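Local structure of glucose dehydrogenase (Serratia sp. FS14, 7CGZ) at residues L7-E12 with E336-L341; L27-P32 with G60-V65; K293-L298 with E317-V322. The protein belongs to the glucose/sorbosone dehydrogenase family and is built as a beta-propeller of antiparallel sheets. All blocks are in the same frame, centred on the assembly; numbering follows the deposited sequence.

Interaction 1: residues L7-E12 with E336-L341; sequences LQDGLE and ERDGKL
L7-L11 runs antiparallel to G339-L341, with strand axes 4.6 Å apart at closest approach. The contact pairs the N-terminal and C-terminal strands of the chain in one sheet, the kind of closure that seals the ring of a beta-propeller. L7 N donates to L341 O (2.7 Å), and L341 N donates to Q8 O (2.9 Å). L7 and Q8 thus both face L341, a classic beta bulge. A second bulge follows at once, of the G1 type: G10, at a phi of 73°, and L11 both face G339. L11 N and G339 N each give a bond to the other residue's carbonyl.

L341 lays CD2 against L7 CB (3.8 Å). Its CB meets Q8 CB, and L11 CD1 is a looser neighbour. W38 and L333 pack on the same side chain.

D338 has CG anti to the backbone N (chi1 -174°), which turns the carboxylate toward the glycine bulge. The D338 plane is 55° from that of D9. K340 NZ bonds to D338 O and makes a weak salt bridge to D338 OD2, which may ease the like charges of D338 and D9. D338 OD1 receives G10 N at 2.8 Å, almost in line with its C-O bond.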
loop_
_atom_site.group_PDB
_atom_site.type_symbol
_atom_site.label_atom_id
_atom_site.label_comp_id
_atom_site.label_asym_id
_atom_site.label_seq_id
_atom_site.Cartn_x
_atom_site.Cartn_y
_atom_site.Cartn_z
ATOM N N LEU B 7 -3.983 -19.181 -13.877
ATOM C CA LEU B 7 -3.993 -20.624 -14.105
ATOM C C LEU B 7 -5.357 -21.254 -13.870
ATOM O O LEU B 7 -5.657 -22.297 -14.466
ATOM C CB LEU B 7 -2.955 -21.312 -13.213
ATOM C CG LEU B 7 -1.508 -20.892 -13.465
ATOM C CD1 LEU B 7 -0.538 -21.765 -12.692
ATOM C CD2 LEU B 7 -1.191 -20.912 -14.956
ATOM N N GLN B 8 -6.197 -20.634 -13.050
ATOM C CA GLN B 8 -7.455 -21.241 -12.659
ATOM C C GLN B 8 -8.338 -20.161 -12.060
ATOM O O GLN B 8 -7.840 -19.256 -11.385
ATOM C CB GLN B 8 -7.216 -22.374 -11.640
ATOM C CG GLN B 8 -8.473 -23.088 -11.209
ATOM C CD GLN B 8 -9.142 -23.794 -12.379
ATOM O OE1 GLN B 8 -8.495 -24.533 -13.120
ATOM N NE2 GLN B 8 -10.432 -23.541 -12.568
ATOM N N ASP B 9 -9.642 -20.259 -12.295
ATOM C CA ASP B 9 -10.591 -19.370 -11.644
ATOM C C ASP B 9 -11.707 -20.220 -11.052
ATOM O O ASP B 9 -11.643 -21.453 -11.065
ATOM C CB ASP B 9 -11.112 -18.292 -12.615
ATOM C CG ASP B 9 -11.932 -18.868 -13.759
ATOM O OD1 ASP B 9 -11.706 -20.047 -14.134
ATOM O OD2 ASP B 9 -12.797 -18.132 -14.290
ATOM N N GLY B 10 -12.717 -19.569 -10.481
ATOM C CA GLY B 10 -13.811 -20.334 -9.912
ATOM C C GLY B 10 -13.503 -21.048 -8.612
ATOM O O GLY B 10 -14.262 -21.940 -8.208
ATOM N N LEU B 11 -12.414 -20.683 -7.937
ATOM C CA LEU B 11 -12.102 -21.234 -6.621
ATOM C C LEU B 11 -12.815 -20.395 -5.567
ATOM O O LEU B 11 -12.584 -19.186 -5.480
ATOM C CB LEU B 11 -10.594 -21.230 -6.390
ATOM C CG LEU B 11 -9.757 -22.029 -7.380
ATOM C CD1 LEU B 11 -8.337 -21.488 -7.363
ATOM C CD2 LEU B 11 -9.793 -23.511 -7.005
ATOM N N GLU B 12 -13.676 -21.021 -4.767
ATOM C CA GLU B 12 -14.468 -20.271 -3.790
ATOM C C GLU B 12 -13.623 -19.985 -2.548
ATOM O O GLU B 12 -13.335 -20.887 -1.752
ATOM C CB GLU B 12 -15.746 -21.023 -3.429
ATOM C CG GLU B 12 -16.725 -20.174 -2.617
ATOM C CD GLU B 12 -17.965 -20.945 -2.180
ATOM O OE1 GLU B 12 -18.080 -22.146 -2.511
ATOM O OE2 GLU B 12 -18.820 -20.354 -1.487
ATOM N N GLU B 336 -11.620 -14.212 -3.251
ATOM C CA GLU B 336 -13.022 -13.819 -3.403
ATOM C C GLU B 336 -13.825 -15.047 -3.834
ATOM O O GLU B 336 -13.321 -16.175 -3.825
ATOM C CB GLU B 336 -13.191 -12.661 -4.388
ATOM C CG GLU B 336 -14.231 -11.636 -3.901
ATOM C CD GLU B 336 -15.656 -11.924 -4.404
ATOM O OE1 GLU B 336 -16.620 -11.430 -3.766
ATOM O OE2 GLU B 336 -15.817 -12.632 -5.435
ATOM N N ARG B 337 -15.094 -14.823 -4.197
ATOM C CA ARG B 337 -15.947 -15.935 -4.609
ATOM C C ARG B 337 -15.471 -16.517 -5.931
ATOM O O ARG B 337 -15.514 -17.735 -6.130
ATOM C CB ARG B 337 -17.409 -15.492 -4.704
ATOM C CG ARG B 337 -18.054 -15.143 -3.362
ATOM C CD ARG B 337 -19.121 -14.067 -3.545
ATOM N NE ARG B 337 -18.677 -13.037 -4.487
ATOM C CZ ARG B 337 -19.475 -12.153 -5.082
ATOM N NH1 ARG B 337 -20.781 -12.158 -4.846
ATOM N NH2 ARG B 337 -18.964 -11.264 -5.922
ATOM N N ASP B 338 -15.005 -15.667 -6.841
ATOM C CA ASP B 338 -14.356 -16.131 -8.062
ATOM C C ASP B 338 -12.844 -16.013 -7.880
ATOM O O ASP B 338 -12.159 -15.204 -8.509
ATOM C CB ASP B 338 -14.863 -15.335 -9.264
ATOM C CG ASP B 338 -14.342 -15.866 -10.598
ATOM O OD1 ASP B 338 -13.935 -17.045 -10.679
ATOM O OD2 ASP B 338 -14.333 -15.081 -11.574
ATOM N N GLY B 339 -12.330 -16.833 -6.962
ATOM C CA GLY B 339 -10.926 -16.766 -6.620
ATOM C C GLY B 339 -10.059 -17.451 -7.658
ATOM O O GLY B 339 -10.482 -18.374 -8.348
ATOM N N LYS B 340 -8.814 -16.993 -7.754
ATOM C CA LYS B 340 -7.941 -17.368 -8.857
ATOM C C LYS B 340 -6.608 -17.892 -8.345
ATOM O O LYS B 340 -6.150 -17.530 -7.260
ATOM C CB LYS B 340 -7.691 -16.168 -9.786
ATOM C CG LYS B 340 -8.967 -15.354 -10.071
ATOM C CD LYS B 340 -8.840 -14.485 -11.298
ATOM C CE LYS B 340 -10.200 -14.268 -11.962
ATOM N NZ LYS B 340 -11.186 -13.698 -10.991
ATOM N N LEU B 341 -5.986 -18.742 -9.149
ATOM C CA LEU B 341 -4.610 -19.164 -8.952
ATOM C C LEU B 341 -3.760 -18.450 -9.991
ATOM O O LEU B 341 -3.996 -18.596 -11.193
ATOM C CB LEU B 341 -4.482 -20.684 -9.073
ATOM C CG LEU B 341 -3.095 -21.274 -9.321
ATOM C CD1 LEU B 341 -2.188 -21.070 -8.098
ATOM C CD2 LEU B 341 -3.222 -22.760 -9.658
#

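Interaction 2: residues L27-P32 with G60-V65; sequences LITERP and GGLLEV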
loop_
_atom_site.group_PDB
_atom_site.type_symbol
_atom_site.label_atom_id
_atom_site.label_comp_id
_atom_site.label_asym_id
_atom_site.label_seq_id
_atom_site.Cartn_x
_atom_site.Cartn_y
_atom_site.Cartn_z
ATOM N N LEU B 27 -1.928 -28.658 -4.569
ATOM C CA LEU B 27 -3.195 -28.774 -3.854
ATOM C C LEU B 27 -3.696 -27.396 -3.465
ATOM O O LEU B 27 -2.908 -26.512 -3.146
ATOM C CB LEU B 27 -3.056 -29.597 -2.569
ATOM C CG LEU B 27 -2.999 -31.119 -2.521
ATOM C CD1 LEU B 27 -4.047 -31.786 -3.398
ATOM C CD2 LEU B 27 -1.616 -31.541 -2.899
ATOM N N ILE B 28 -5.017 -27.236 -3.418
ATOM C CA ILE B 28 -5.624 -25.957 -3.057
ATOM C C ILE B 28 -6.793 -26.208 -2.127
ATOM O O ILE B 28 -7.632 -27.071 -2.402
ATOM C CB ILE B 28 -6.125 -25.193 -4.303
ATOM C CG1 ILE B 28 -4.997 -25.013 -5.291
ATOM C CG2 ILE B 28 -6.788 -23.854 -3.954
ATOM C CD1 ILE B 28 -5.062 -26.049 -6.337
ATOM N N THR B 29 -6.883 -25.426 -1.063
ATOM C CA THR B 29 -8.056 -25.445 -0.204
ATOM C C THR B 29 -9.014 -24.340 -0.606
ATOM O O THR B 29 -8.596 -23.226 -0.937
ATOM C CB THR B 29 -7.683 -25.264 1.265
ATOM O OG1 THR B 29 -7.026 -23.999 1.429
ATOM C CG2 THR B 29 -6.779 -26.393 1.722
ATOM N N GLU B 30 -10.299 -24.662 -0.571
ATOM C CA GLU B 30 -11.367 -23.684 -0.624
ATOM C C GLU B 30 -11.959 -23.627 0.771
ATOM O O GLU B 30 -12.383 -24.658 1.310
ATOM C CB GLU B 30 -12.421 -24.071 -1.658
ATOM C CG GLU B 30 -11.878 -24.214 -3.083
ATOM C CD GLU B 30 -12.939 -24.713 -4.046
ATOM O OE1 GLU B 30 -13.805 -23.910 -4.459
ATOM O OE2 GLU B 30 -12.944 -25.929 -4.343
ATOM N N ARG B 31 -11.956 -22.440 1.364
ATOM C CA ARG B 31 -12.349 -22.317 2.768
ATOM C C ARG B 31 -13.711 -22.928 3.095
ATOM O O ARG B 31 -13.845 -23.493 4.197
ATOM C CB ARG B 31 -12.306 -20.845 3.191
ATOM C CG ARG B 31 -12.370 -20.622 4.698
ATOM C CD ARG B 31 -11.956 -19.196 5.064
ATOM N NE ARG B 31 -13.070 -18.257 4.949
ATOM C CZ ARG B 31 -13.168 -17.321 4.010
ATOM N NH1 ARG B 31 -12.212 -17.195 3.093
ATOM N NH2 ARG B 31 -14.223 -16.509 3.984
ATOM N N PRO B 32 -14.743 -22.850 2.235
ATOM C CA PRO B 32 -16.009 -23.540 2.553
ATOM C C PRO B 32 -15.835 -24.995 2.949
ATOM O O PRO B 32 -16.680 -25.534 3.678
ATOM C CB PRO B 32 -16.806 -23.410 1.254
ATOM C CG PRO B 32 -16.340 -22.097 0.698
ATOM C CD PRO B 32 -14.880 -22.003 1.031
ATOM N N GLY B 60 -13.674 -18.878 9.417
ATOM C CA GLY B 60 -13.340 -20.281 9.581
ATOM C C GLY B 60 -13.650 -21.124 8.356
ATOM O O GLY B 60 -14.385 -20.723 7.455
ATOM N N GLY B 61 -13.070 -22.321 8.330
ATOM C CA GLY B 61 -13.279 -23.293 7.254
ATOM C C GLY B 61 -12.060 -24.157 7.073
ATOM O O GLY B 61 -11.397 -24.385 8.037
ATOM N N LEU B 62 -11.860 -24.690 5.883
ATOM C CA LEU B 62 -10.628 -25.443 5.601
ATOM C C LEU B 62 -9.546 -24.389 5.401
ATOM O O LEU B 62 -9.772 -23.461 4.650
ATOM C CB LEU B 62 -10.809 -26.291 4.350
ATOM C CG LEU B 62 -9.631 -27.184 3.997
ATOM C CD1 LEU B 62 -9.228 -28.057 5.159
ATOM C CD2 LEU B 62 -9.937 -28.036 2.796
ATOM N N LEU B 63 -8.416 -24.570 6.062
ATOM C CA LEU B 63 -7.368 -23.542 6.023
ATOM C C LEU B 63 -6.127 -24.061 5.323
ATOM O O LEU B 63 -6.175 -24.168 4.151
ATOM C CB LEU B 63 -7.116 -23.035 7.442
ATOM C CG LEU B 63 -8.355 -22.487 8.139
ATOM C CD1 LEU B 63 -8.134 -22.223 9.606
ATOM C CD2 LEU B 63 -8.863 -21.239 7.462
ATOM N N GLU B 64 -5.099 -24.455 6.047
ATOM C CA GLU B 64 -3.841 -24.771 5.341
ATOM C C GLU B 64 -3.773 -26.200 4.814
ATOM O O GLU B 64 -4.313 -27.083 5.419
ATOM C CB GLU B 64 -2.659 -24.537 6.273
ATOM C CG GLU B 64 -1.347 -24.547 5.552
ATOM C CD GLU B 64 -0.924 -23.146 5.180
ATOM O OE1 GLU B 64 -1.618 -22.523 4.371
ATOM O OE2 GLU B 64 0.035 -22.670 5.769
ATOM N N VAL B 65 -3.109 -26.366 3.685
ATOM C CA VAL B 65 -2.801 -27.713 3.160
ATOM C C VAL B 65 -1.284 -27.753 3.073
ATOM O O VAL B 65 -0.713 -26.852 2.487
ATOM C CB VAL B 65 -3.462 -27.982 1.807
ATOM C CG1 VAL B 65 -3.101 -26.918 0.791
ATOM C CG2 VAL B 65 -3.081 -29.358 1.309
#
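T29 has a chi1 of 60°, which sets OG1 between its backbone N and carbonyl carbon and aims the hydroxyl across the gap at L63. T29 OG1 donates to L63 O at 2.9 Å, meeting the carbonyl nearly end-on. The hydroxyl also has a weak bond with S16 N. The same torsion puts T29 CG2 beside the backbone N, where it slots between L62 CD2 and V65 CB, 3.7 Å from each. L62 reaches this methyl because its CG is anti to the backbone N (chi1 -177°). Further along, L27 CB meets V65 CG2.

At the other end R31 CG lies 3.4 Å from G60 O, a contact without a hydrogen bond. The R31 guanidinium has a long, weak ion pair with D335. L62 N donates to R31 O (2.9 Å), the one backbone bond between the segments. G61 CA makes a CA-H...O contact with the same R31 O. L62 O is buried without a hydrogen-bond partner in the model; R31 CA gives it a nearly straight CA-H...O contact.

The strands belong to different sheets and do not pair edge to edge. Apolar side chains and two isolated bonds join them, as where neighbouring blades of a beta-propeller pack face against face.

Interaction 3: residues K293-L298 with E317-V322; sequences KALIRL and ERIREV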
loop_
_atom_site.group_PDB
_atom_site.type_symbol
_atom_site.label_atom_id
_atom_site.label_comp_id
_atom_site.label_asym_id
_atom_site.label_seq_id
_atom_site.Cartn_x
_atom_site.Cartn_y
_atom_site.Cartn_z
ATOM N N LYS B 293 -4.816 -5.028 -1.666
ATOM C CA LYS B 293 -4.911 -5.765 -2.933
ATOM C C LYS B 293 -3.646 -5.631 -3.783
ATOM O O LYS B 293 -3.667 -5.131 -4.909
ATOM C CB LYS B 293 -6.148 -5.339 -3.734
ATOM C CG LYS B 293 -7.418 -5.329 -2.901
ATOM C CD LYS B 293 -8.684 -5.069 -3.718
ATOM C CE LYS B 293 -9.891 -5.417 -2.860
ATOM N NZ LYS B 293 -11.124 -4.668 -3.185
ATOM N N ALA B 294 -2.543 -6.141 -3.241
ATOM C CA ALA B 294 -1.246 -6.036 -3.899
ATOM C C ALA B 294 -0.327 -7.112 -3.341
ATOM O O ALA B 294 -0.667 -7.811 -2.382
ATOM C CB ALA B 294 -0.632 -4.643 -3.704
ATOM N N LEU B 295 0.846 -7.235 -3.957
ATOM C CA LEU B 295 1.893 -8.138 -3.502
ATOM C C LEU B 295 3.038 -7.311 -2.945
ATOM O O LEU B 295 3.568 -6.430 -3.633
ATOM C CB LEU B 295 2.381 -9.034 -4.639
ATOM C CG LEU B 295 3.428 -10.073 -4.234
ATOM C CD1 LEU B 295 2.830 -11.134 -3.288
ATOM C CD2 LEU B 295 4.024 -10.707 -5.493
ATOM N N ILE B 296 3.393 -7.563 -1.703
ATOM C CA ILE B 296 4.475 -6.834 -1.057
ATOM C C ILE B 296 5.756 -7.635 -1.230
ATOM O O ILE B 296 5.767 -8.865 -1.059
ATOM C CB ILE B 296 4.162 -6.592 0.434
ATOM C CG1 ILE B 296 2.892 -5.747 0.595
ATOM C CG2 ILE B 296 5.355 -5.943 1.144
ATOM C CD1 ILE B 296 2.402 -5.680 2.047
ATOM N N ARG B 297 6.839 -6.943 -1.567
ATOM C CA ARG B 297 8.154 -7.558 -1.679
ATOM C C ARG B 297 9.136 -6.843 -0.756
ATOM O O ARG B 297 9.411 -5.650 -0.936
ATOM C CB ARG B 297 8.629 -7.517 -3.128
ATOM C CG ARG B 297 10.017 -8.044 -3.336
ATOM C CD ARG B 297 10.509 -7.630 -4.719
ATOM N NE ARG B 297 11.916 -7.958 -4.876
ATOM C CZ ARG B 297 12.816 -7.159 -5.425
ATOM N NH1 ARG B 297 12.456 -5.969 -5.901
ATOM N NH2 ARG B 297 14.073 -7.564 -5.512
ATOM N N LEU B 298 9.660 -7.565 0.230
ATOM C CA LEU B 298 10.642 -7.025 1.162
ATOM C C LEU B 298 12.028 -7.529 0.785
ATOM O O LEU B 298 12.259 -8.740 0.744
ATOM C CB LEU B 298 10.321 -7.413 2.605
ATOM C CG LEU B 298 8.954 -6.984 3.141
ATOM C CD1 LEU B 298 8.708 -7.552 4.537
ATOM C CD2 LEU B 298 8.772 -5.447 3.116
ATOM N N GLU B 317 -7.013 -7.457 -6.797
ATOM C CA GLU B 317 -7.299 -8.760 -6.215
ATOM C C GLU B 317 -6.687 -8.864 -4.824
ATOM O O GLU B 317 -5.521 -8.503 -4.625
ATOM C CB GLU B 317 -6.770 -9.873 -7.126
ATOM C CG GLU B 317 -7.649 -10.103 -8.354
ATOM C CD GLU B 317 -6.900 -10.760 -9.503
ATOM O OE1 GLU B 317 -5.652 -10.805 -9.440
ATOM O OE2 GLU B 317 -7.557 -11.217 -10.473
ATOM N N ARG B 318 -7.481 -9.336 -3.861
ATOM C CA ARG B 318 -6.981 -9.593 -2.514
ATOM C C ARG B 318 -6.091 -10.824 -2.528
ATOM O O ARG B 318 -6.550 -11.921 -2.856
ATOM C CB ARG B 318 -8.140 -9.788 -1.545
ATOM C CG ARG B 318 -9.374 -9.028 -1.955
ATOM C CD ARG B 318 -10.223 -8.684 -0.756
ATOM N NE ARG B 318 -10.267 -9.772 0.212
ATOM C CZ ARG B 318 -10.537 -9.589 1.499
ATOM N NH1 ARG B 318 -10.778 -8.363 1.954
ATOM N NH2 ARG B 318 -10.552 -10.617 2.335
ATOM N N ILE B 319 -4.826 -10.654 -2.159
ATOM C CA ILE B 319 -3.832 -11.716 -2.285
ATOM C C ILE B 319 -3.800 -12.493 -0.971
ATOM O O ILE B 319 -3.355 -11.984 0.057
ATOM C CB ILE B 319 -2.455 -11.156 -2.654
ATOM C CG1 ILE B 319 -2.559 -10.354 -3.965
ATOM C CG2 ILE B 319 -1.448 -12.276 -2.826
ATOM C CD1 ILE B 319 -3.157 -11.161 -5.107
ATOM N N ARG B 320 -4.295 -13.727 -1.008
ATOM C CA ARG B 320 -4.437 -14.540 0.194
ATOM C C ARG B 320 -3.232 -15.443 0.434
ATOM O O ARG B 320 -2.866 -15.676 1.593
ATOM C CB ARG B 320 -5.730 -15.370 0.097
ATOM C CG ARG B 320 -5.833 -16.574 1.020
ATOM C CD ARG B 320 -6.063 -16.133 2.446
ATOM N NE ARG B 320 -7.351 -15.464 2.590
ATOM C CZ ARG B 320 -7.747 -14.852 3.699
ATOM N NH1 ARG B 320 -6.948 -14.825 4.755
ATOM N NH2 ARG B 320 -8.934 -14.262 3.755
ATOM N N GLU B 321 -2.578 -15.925 -0.625
ATOM C CA GLU B 321 -1.541 -16.938 -0.476
ATOM C C GLU B 321 -0.391 -16.637 -1.416
ATOM O O GLU B 321 -0.605 -16.147 -2.532
ATOM C CB GLU B 321 -2.089 -18.345 -0.771
ATOM C CG GLU B 321 -1.026 -19.456 -0.790
ATOM C CD GLU B 321 -0.634 -19.915 0.601
ATOM O OE1 GLU B 321 -0.794 -21.129 0.918
ATOM O OE2 GLU B 321 -0.150 -19.068 1.385
ATOM N N VAL B 322 0.824 -16.916 -0.947
ATOM C CA VAL B 322 2.051 -16.720 -1.711
ATOM C C VAL B 322 2.946 -17.923 -1.473
ATOM O O VAL B 322 3.275 -18.232 -0.323
ATOM C CB VAL B 322 2.811 -15.433 -1.321
ATOM C CG1 VAL B 322 3.844 -15.114 -2.400
ATOM C CG2 VAL B 322 1.855 -14.257 -1.110
#
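K293 crosses R318 at a slant, with K293 CE on R318 CG at 3.8 Å. The chain is extended beyond CG, which takes the lysine end past the arginine stem. Nearer the backbone, K293 CB rests 3.3 Å from E317 O. V263 of the second subunit also packs on K293, so this edge of the contact reaches the dimer interface.

Deeper in, I319 pushes CG1 against A294 O (3.5 Å). The ethyl arm is placed there by a chi1 of -57°, with CG1 anti to the carbonyl carbon. L295 points CD1 at V322 CG2, 3.9 Å away, while I319 CG2 stands farther off at 4.5 Å. F286 and L332 touch both L295 and V322 and extend this apolar layer.

The strand segments are 8.0 Å apart and meet at 44°, so they are not paired. They lie in two successive sheets of the propeller, and their packing is that of adjacent blades.

No hydrogen bond crosses the contact. K293 NZ and R318 NE stay 6.2 Å apart. R318 has D335 as its salt-bridge partner, and E317 has R315. The join therefore rests on van der Waals contact among aliphatic groups and two backbone carbonyls.

How the interactions relate
Interaction 1 pairs strands within one sheet, while interactions 2 and 3 each pack that sheet against another. Residues 27-32 and 317-322 take part from it in interactions 2 and 3. The centres of interactions 1 and 2 lie about 13 Å apart. Those of interactions 1 and 3 are about 15 Å apart, and those of interactions 2 and 3 about 18 Å. Interactions 1 and 2 meet at a probable hydrogen bond, E12 N to E30 OE1 (2.9 Å). Interaction 1 touches interaction 3 where K340 CD packs on E317 OE2 (3.6 Å). Between interactions 2 and 3, E64 OE1 lies 3.8 Å from E321 OE1. K128 forms salt bridges with both glutamates, which probably offsets their like charge.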